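Local coordinates for soluble lytic murein transglycosylase (Escherichia coli, PDB 1QSA), which cleaves the glycosidic bonds between N-acetylmuramic acid and N-acetylglucosamine in peptidoglycan, forming 1,6-anhydromuramic acid ends, and may help recycle muropeptides, at residues E127-G132 against L158-L163; F457-S462 against D522-I527; H504-F509 against I527-S532. All blocks are in the same frame, centred on the assembly; numbering follows the deposited sequence. Where two conformers were deposited one is given.

Contact 1 (E127-G132 against L158-L163); sequences ELWLTG and LERIRL. With SO4 (sulfate ion), chain N.
R160 reaches across from helix 154-166 and lies across one face of the W129 indole. This is the tight part of the contact. CD of R160 sits over the centre of the W129 six-membered ring, 3.6 Å from its centroid, in a CH-pi contact. CZ follows over the same face at 4.7 Å from that centroid, a cation-pi arrangement with the guanidinium plane turned 57° to the ring. The chain runs extended from CG to NE, across the indole face. NE gives a nearly straight hydrogen bond to T131 O, 3.0 Å, in the guanidinium plane. NH2 donates to K133 O, just beyond the segment. W129 NE1 donates to A156 O, which helps to fix the indole. An alanine in place of W129 would probably leave CD and the guanidinium of R160 without the indole face they lie on, and A156 O without this donor. G132 CA packs 3.5 Å from L163 C. The other side is looser. L130 CD2 meets E159 CG at 3.7 Å, and L163 CD1 lies against the backbone at L130 C. Farther out, R162 forms a salt bridge with E159 through NE and NH2, side-on. Its NH1 bonds Q216 OE1, and NH1 and NH2 bind a sulfate, probably from the crystallisation liquor. L130 centres an inverse gamma turn. The arrangement joins helices 118-129 and 154-166 of the alpha-superhelix.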
# COMPACT_ATOMS: atom_id res chain seq x y z
N GLU A 127 -9.76 -11.56 -21.73
CA GLU A 127 -9.22 -10.46 -20.95
C GLU A 127 -9.22 -10.78 -19.45
O GLU A 127 -8.27 -10.45 -18.73
CB GLU A 127 -10.03 -9.19 -21.22
CG GLU A 127 -9.45 -7.94 -20.59
CD GLU A 127 -10.17 -6.68 -21.03
OE1 GLU A 127 -10.61 -6.61 -22.20
OE2 GLU A 127 -10.31 -5.75 -20.20
N LEU A 128 -10.28 -11.44 -18.99
CA LEU A 128 -10.42 -11.82 -17.58
C LEU A 128 -9.49 -13.00 -17.23
O LEU A 128 -9.09 -13.18 -16.08
CB LEU A 128 -11.88 -12.19 -17.29
CG LEU A 128 -12.90 -11.04 -17.26
CD1 LEU A 128 -14.34 -11.56 -17.39
CD2 LEU A 128 -12.72 -10.23 -15.97
N TRP A 129 -9.18 -13.80 -18.24
CA TRP A 129 -8.35 -14.99 -18.07
C TRP A 129 -6.86 -14.69 -17.94
O TRP A 129 -6.17 -15.34 -17.15
CB TRP A 129 -8.56 -15.90 -19.29
CG TRP A 129 -7.69 -17.13 -19.35
CD1 TRP A 129 -6.54 -17.29 -20.09
CD2 TRP A 129 -7.95 -18.38 -18.72
NE1 TRP A 129 -6.08 -18.58 -19.96
CE2 TRP A 129 -6.92 -19.27 -19.12
CE3 TRP A 129 -8.95 -18.85 -17.85
CZ2 TRP A 129 -6.87 -20.60 -18.69
CZ3 TRP A 129 -8.90 -20.18 -17.42
CH2 TRP A 129 -7.86 -21.04 -17.84
N LEU A 130 -6.38 -13.73 -18.71
CA LEU A 130 -4.95 -13.42 -18.73
C LEU A 130 -4.39 -12.67 -17.54
O LEU A 130 -3.95 -11.52 -17.64
CB LEU A 130 -4.58 -12.77 -20.07
CG LEU A 130 -4.77 -13.71 -21.28
CD1 LEU A 130 -4.66 -12.93 -22.57
CD2 LEU A 130 -3.75 -14.85 -21.25
N THR A 131 -4.36 -13.38 -16.42
CA THR A 131 -3.83 -12.88 -15.15
C THR A 131 -3.44 -14.07 -14.29
O THR A 131 -4.05 -15.15 -14.36
CB THR A 131 -4.86 -12.02 -14.38
OG1 THR A 131 -4.28 -11.57 -13.15
CG2 THR A 131 -6.14 -12.80 -14.08
N GLY A 132 -2.37 -13.89 -13.51
CA GLY A 132 -1.90 -14.94 -12.61
C GLY A 132 -2.70 -14.95 -11.32
O GLY A 132 -2.55 -15.85 -10.49
N LEU A 158 -1.77 -21.90 -21.70
CA LEU A 158 -0.40 -22.05 -21.21
C LEU A 158 0.13 -20.73 -20.65
O LEU A 158 0.85 -20.72 -19.64
CB LEU A 158 0.49 -22.57 -22.34
CG LEU A 158 1.77 -23.29 -21.90
CD1 LEU A 158 1.44 -24.50 -21.03
CD2 LEU A 158 2.56 -23.70 -23.14
N GLU A 159 -0.26 -19.61 -21.26
CA GLU A 159 0.15 -18.28 -20.79
C GLU A 159 -0.36 -17.99 -19.38
O GLU A 159 0.34 -17.36 -18.57
CB GLU A 159 -0.32 -17.20 -21.78
CG GLU A 159 -0.14 -15.76 -21.31
CD GLU A 159 1.31 -15.35 -21.08
OE1 GLU A 159 2.24 -16.14 -21.39
OE2 GLU A 159 1.53 -14.22 -20.56
N ARG A 160 -1.58 -18.42 -19.06
CA ARG A 160 -2.07 -18.19 -17.72
C ARG A 160 -1.26 -18.98 -16.69
O ARG A 160 -1.07 -18.51 -15.56
CB ARG A 160 -3.57 -18.50 -17.57
CG ARG A 160 -4.09 -17.99 -16.23
CD ARG A 160 -5.59 -18.14 -16.04
NE ARG A 160 -6.00 -17.42 -14.84
CZ ARG A 160 -7.09 -17.68 -14.13
NH1 ARG A 160 -7.90 -18.67 -14.49
NH2 ARG A 160 -7.36 -16.96 -13.04
N ILE A 161 -0.80 -20.17 -17.07
CA ILE A 161 0.03 -20.99 -16.17
C ILE A 161 1.33 -20.23 -15.87
O ILE A 161 1.75 -20.13 -14.71
CB ILE A 161 0.35 -22.39 -16.79
CG1 ILE A 161 -0.93 -23.25 -16.80
CG2 ILE A 161 1.48 -23.07 -16.02
CD1 ILE A 161 -0.75 -24.64 -17.35
N ARG A 162 1.92 -19.63 -16.91
CA ARG A 162 3.15 -18.85 -16.75
C ARG A 162 2.89 -17.65 -15.83
O ARG A 162 3.66 -17.40 -14.90
CB ARG A 162 3.65 -18.35 -18.12
CG ARG A 162 5.03 -17.69 -18.05
CD ARG A 162 5.43 -17.08 -19.40
NE ARG A 162 4.61 -15.91 -19.70
CZ ARG A 162 4.88 -14.67 -19.30
NH1 ARG A 162 5.99 -14.41 -18.63
NH2 ARG A 162 4.06 -13.67 -19.61
N LEU A 163 1.78 -16.95 -16.05
CA LEU A 163 1.43 -15.79 -15.23
C LEU A 163 1.15 -16.18 -13.77
O LEU A 163 1.57 -15.48 -12.84
CB LEU A 163 0.20 -15.06 -15.80
CG LEU A 163 0.38 -14.30 -17.13
CD1 LEU A 163 -0.98 -13.82 -17.65
CD2 LEU A 163 1.33 -13.13 -16.97
S SO4 N . 6.04 -10.65 -18.66
O1 SO4 N . 4.69 -10.98 -18.16
O2 SO4 N . 6.42 -9.30 -18.18
O3 SO4 N . 7.01 -11.64 -18.15
O4 SO4 N . 6.05 -10.67 -20.13

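Contact 2 (F457-S462 against D522-I527); sequences FKRYTS and DPETNI
I527 packs its side chain against F457 and Y460, and this forms the apolar half of the contact. Its CD1 stands over one face of the F457 ring, offset toward the rim, 3.9 Å from the ring centroid. This is a CH-pi contact. CG1 lies near F457 CZ on the same ring. The CG2 branch is anti to the backbone N and meets Y460 CB at 3.9 Å. CG1 and CD1 thus lie on F457, while CG2 reaches both aromatic residues.

The polar half gathers on E524. Its side chain is extended beyond CG, which carries the carboxylate out to Y460 and R459. E524 OE2 accepts a hydrogen bond from Y460 OH, 2.7 Å, with its anti lone pair. OE2 lies at the edge of the tyrosine ring, and the ring and carboxylate planes are 71° apart. R459 NH1 forms a salt bridge with the same oxygen at 3.0 Å. The positive charge would probably help to keep E524 ionised. The other oxygen, OE1, takes a hydrogen bond from a water, which in turn accepts from R459 NH1. The water therefore bridges the ion pair.

At the start of the second segment, D522 is the N-cap of helix 523-540. Its OD2 accepts from both T525 N and T525 OG1.

The axes of the two short helical segments lie 10.4 Å apart at an angle of 34°. F457 also touches M472 and A475 of helix 468-479, and its side chain is about 9 Å from that of E478, the predicted active-site residue. L456 of helix 454-461 adds to the packing on E524 and I527. Helix 454-461 thus packs on both helix 468-479 and the first turns of helix 523-540.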
# COMPACT_ATOMS: atom_id res chain seq x y z
N PHE A 457 -3.14 14.44 21.94
CA PHE A 457 -1.72 14.11 21.87
C PHE A 457 -0.92 14.80 22.96
O PHE A 457 -0.03 14.20 23.55
CB PHE A 457 -1.12 14.40 20.48
CG PHE A 457 -1.43 13.33 19.46
CD1 PHE A 457 -0.75 12.11 19.49
CD2 PHE A 457 -2.39 13.54 18.49
CE1 PHE A 457 -1.05 11.09 18.55
CE2 PHE A 457 -2.69 12.55 17.55
CZ PHE A 457 -2.02 11.32 17.59
N LYS A 458 -1.29 16.04 23.30
CA LYS A 458 -0.62 16.77 24.36
C LYS A 458 -0.83 16.04 25.67
O LYS A 458 0.13 15.71 26.38
CB LYS A 458 -1.15 18.21 24.46
CG LYS A 458 -0.42 19.04 25.51
CD LYS A 458 -0.98 20.45 25.60
CE LYS A 458 -0.19 21.30 26.60
NZ LYS A 458 -0.88 22.60 26.88
N ARG A 459 -2.09 15.73 25.98
CA ARG A 459 -2.43 15.04 27.21
C ARG A 459 -1.74 13.69 27.36
O ARG A 459 -1.22 13.38 28.44
CB ARG A 459 -3.95 14.84 27.29
CG ARG A 459 -4.44 14.16 28.56
CD ARG A 459 -5.91 13.78 28.49
NE ARG A 459 -6.73 14.86 27.93
CZ ARG A 459 -7.97 14.69 27.46
NH1 ARG A 459 -8.55 13.50 27.51
NH2 ARG A 459 -8.63 15.73 26.96
N TYR A 460 -1.69 12.91 26.28
CA TYR A 460 -1.09 11.58 26.32
C TYR A 460 0.41 11.49 26.15
O TYR A 460 0.97 10.39 26.15
CB TYR A 460 -1.84 10.62 25.40
CG TYR A 460 -3.18 10.22 25.97
CD1 TYR A 460 -3.27 9.22 26.93
CD2 TYR A 460 -4.35 10.89 25.60
CE1 TYR A 460 -4.49 8.89 27.51
CE2 TYR A 460 -5.59 10.57 26.20
CZ TYR A 460 -5.64 9.57 27.15
OH TYR A 460 -6.81 9.21 27.76
N THR A 461 1.07 12.63 25.93
CA THR A 461 2.52 12.63 25.86
C THR A 461 3.13 13.46 26.99
O THR A 461 4.34 13.40 27.18
CB THR A 461 3.12 13.11 24.50
OG1 THR A 461 2.66 14.43 24.20
CG2 THR A 461 2.72 12.16 23.36
N SER A 462 2.31 14.20 27.73
CA SER A 462 2.82 15.03 28.84
C SER A 462 3.60 14.24 29.90
O SER A 462 4.59 14.75 30.46
CB SER A 462 1.68 15.80 29.52
OG SER A 462 0.71 14.91 30.05
N ASP A 522 -11.72 4.38 18.38
CA ASP A 522 -12.00 5.60 19.13
C ASP A 522 -10.67 6.38 19.22
O ASP A 522 -9.69 5.86 19.75
CB ASP A 522 -12.48 5.26 20.54
CG ASP A 522 -12.57 6.47 21.43
OD1 ASP A 522 -13.34 7.39 21.08
OD2 ASP A 522 -11.85 6.52 22.46
N PRO A 523 -10.64 7.64 18.76
CA PRO A 523 -9.39 8.41 18.82
C PRO A 523 -8.62 8.41 20.15
O PRO A 523 -7.44 8.09 20.19
CB PRO A 523 -9.84 9.82 18.42
CG PRO A 523 -10.96 9.54 17.43
CD PRO A 523 -11.72 8.42 18.12
N GLU A 524 -9.29 8.77 21.25
CA GLU A 524 -8.62 8.80 22.54
C GLU A 524 -8.05 7.44 22.96
O GLU A 524 -6.92 7.36 23.43
CB GLU A 524 -9.55 9.35 23.63
CG GLU A 524 -8.87 9.42 24.99
CD GLU A 524 -9.58 10.35 25.98
OE1 GLU A 524 -10.68 10.87 25.67
OE2 GLU A 524 -9.03 10.57 27.08
N THR A 525 -8.83 6.37 22.80
CA THR A 525 -8.37 5.03 23.17
C THR A 525 -7.12 4.69 22.34
O THR A 525 -6.13 4.20 22.89
CB THR A 525 -9.47 3.97 22.89
OG1 THR A 525 -10.66 4.31 23.61
CG2 THR A 525 -9.00 2.58 23.33
N ASN A 526 -7.19 4.96 21.04
CA ASN A 526 -6.10 4.66 20.13
C ASN A 526 -4.83 5.45 20.52
O ASN A 526 -3.75 4.88 20.65
CB ASN A 526 -6.52 4.98 18.69
CG ASN A 526 -5.57 4.41 17.68
OD1 ASN A 526 -4.50 4.98 17.44
ND2 ASN A 526 -5.93 3.27 17.09
N ILE A 527 -4.99 6.74 20.77
CA ILE A 527 -3.86 7.58 21.17
C ILE A 527 -3.27 7.13 22.51
O ILE A 527 -2.07 7.09 22.69
CB ILE A 527 -4.26 9.09 21.18
CG1 ILE A 527 -4.49 9.56 19.74
CG2 ILE A 527 -3.18 9.95 21.83
CD1 ILE A 527 -5.23 10.90 19.62
O HOH W 1 -11.15 13.72 26.08

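Contact 3 (H504-F509 against I527-S532); sequences HTVKMF and INIGTS
T505, V506 and F509 pack on I529 and S532 in a buried, mainly apolar helix-to-helix contact within the Slt-type domain. The axes of the two short segments approach to 9.7 Å and cross at 74°. The steep crossing is consistent with the small number of residues that meet.

F509 covers S532. The CB of S532 lies over the centre of the phenyl ring, 3.8 Å from the centroid and 10° off its normal, in a CH-pi contact. The approach of F509 CZ to S532 O, 2.9 Å, is unusually short and of doubtful weight.

T505 fits between I529 and S532. Its CG2 is anti to the backbone N and meets S532 CB at 3.7 Å. The same methyl lies 3.6 Å from I529 O and near I529 CG2. The hydroxyl of T505 turns back to its own helix and bonds T501 O. The methyl is thus the part offered to helix 523-540.

At the other end of the contact, V506 CG2 touches I529 CD1 at 3.8 Å.

Loop residues close in beside the pair: I511 touches N528 and S532, and Y514 touches I529. Farther along helix 523-540, Y533 packs on T505 and Y536 on F509. I527, earlier on that helix, is packed by helix 454-461, so helix 523-540 lies between helix 454-461 and helix 499-509.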
# COMPACT_ATOMS: atom_id res chain seq x y z
N HIS A 504 -1.06 -6.64 24.55
CA HIS A 504 0.25 -6.70 25.20
C HIS A 504 0.62 -5.38 25.89
O HIS A 504 1.14 -5.38 27.00
CB HIS A 504 1.31 -7.08 24.16
CG HIS A 504 2.65 -7.40 24.74
ND1 HIS A 504 3.83 -7.07 24.12
CD2 HIS A 504 2.99 -8.05 25.88
CE1 HIS A 504 4.85 -7.50 24.84
NE2 HIS A 504 4.36 -8.10 25.92
N THR A 505 0.29 -4.26 25.25
CA THR A 505 0.58 -2.93 25.79
C THR A 505 -0.26 -2.64 27.04
O THR A 505 0.25 -2.14 28.04
CB THR A 505 0.32 -1.85 24.70
OG1 THR A 505 1.26 -2.03 23.63
CG2 THR A 505 0.48 -0.45 25.27
N VAL A 506 -1.54 -2.95 26.96
CA VAL A 506 -2.45 -2.74 28.08
C VAL A 506 -1.98 -3.55 29.30
O VAL A 506 -2.06 -3.06 30.43
CB VAL A 506 -3.89 -3.12 27.65
CG1 VAL A 506 -4.79 -3.39 28.84
CG2 VAL A 506 -4.44 -2.00 26.75
N LYS A 507 -1.44 -4.74 29.08
CA LYS A 507 -0.94 -5.54 30.20
C LYS A 507 0.37 -4.97 30.76
O LYS A 507 0.52 -4.79 31.98
CB LYS A 507 -0.73 -6.99 29.78
CG LYS A 507 -0.12 -7.86 30.89
CD LYS A 507 -0.10 -9.31 30.46
CE LYS A 507 0.46 -10.21 31.56
NZ LYS A 507 0.35 -11.65 31.16
N MET A 508 1.30 -4.63 29.87
CA MET A 508 2.60 -4.08 30.27
C MET A 508 2.51 -2.76 31.05
O MET A 508 3.26 -2.55 32.00
CB MET A 508 3.49 -3.84 29.05
CG MET A 508 4.34 -5.03 28.58
SD MET A 508 5.65 -4.53 27.40
CE MET A 508 5.58 -2.73 27.53
N PHE A 509 1.59 -1.89 30.65
CA PHE A 509 1.42 -0.57 31.25
C PHE A 509 0.28 -0.51 32.28
O PHE A 509 0.03 0.55 32.85
CB PHE A 509 1.09 0.48 30.16
CG PHE A 509 2.28 0.94 29.34
CD1 PHE A 509 2.90 0.07 28.43
CD2 PHE A 509 2.76 2.25 29.48
CE1 PHE A 509 4.00 0.50 27.68
CE2 PHE A 509 3.87 2.69 28.73
CZ PHE A 509 4.49 1.81 27.84
N ILE A 527 -4.99 6.74 20.77
CA ILE A 527 -3.86 7.58 21.17
C ILE A 527 -3.27 7.13 22.51
O ILE A 527 -2.07 7.09 22.69
CB ILE A 527 -4.26 9.09 21.18
CG1 ILE A 527 -4.49 9.56 19.74
CG2 ILE A 527 -3.18 9.95 21.83
CD1 ILE A 527 -5.23 10.90 19.62
N ASN A 528 -4.14 6.73 23.44
CA ASN A 528 -3.70 6.24 24.75
C ASN A 528 -2.80 4.99 24.59
O ASN A 528 -1.63 4.98 25.00
CB ASN A 528 -4.96 5.90 25.57
CG ASN A 528 -4.65 5.42 26.99
OD1 ASN A 528 -3.52 5.56 27.48
ND2 ASN A 528 -5.65 4.86 27.66
N ILE A 529 -3.33 3.96 23.92
CA ILE A 529 -2.58 2.72 23.75
C ILE A 529 -1.38 2.85 22.81
O ILE A 529 -0.31 2.30 23.06
CB ILE A 529 -3.53 1.58 23.28
CG1 ILE A 529 -4.57 1.34 24.38
CG2 ILE A 529 -2.74 0.28 22.99
CD1 ILE A 529 -5.68 0.36 24.02
N GLY A 530 -1.55 3.66 21.77
CA GLY A 530 -0.48 3.86 20.80
C GLY A 530 0.68 4.65 21.37
O GLY A 530 1.85 4.28 21.17
N THR A 531 0.40 5.74 22.08
CA THR A 531 1.49 6.53 22.69
C THR A 531 2.22 5.68 23.74
O THR A 531 3.41 5.83 23.96
CB THR A 531 1.02 7.85 23.34
OG1 THR A 531 0.03 7.60 24.35
CG2 THR A 531 0.50 8.83 22.29
N SER A 532 1.48 4.80 24.40
CA SER A 532 2.08 3.90 25.39
C SER A 532 3.08 2.94 24.72
O SER A 532 4.23 2.85 25.14
CB SER A 532 1.02 3.13 26.17
OG SER A 532 0.38 4.00 27.10

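Contacts 2 and 3 hold the same element. Helix 523-540 meets helix 454-461 in contact 2 and helix 499-509 in contact 3, and their centres are 11 Å apart. I527 belongs to both ranges but works only in contact 2. Contact 1 lies on the opposite side of the chain's centre, with its centre 49 Å from that of contact 2. Contact 3 is buried and relies on methyl and ring packing. Contact 2 is partly buried, with an apolar half and a charged, water-bridged outer side. Contact 1 is also partly buried, but places an arginine against an indole and a loop carbonyl, with a sulfate at its outer side.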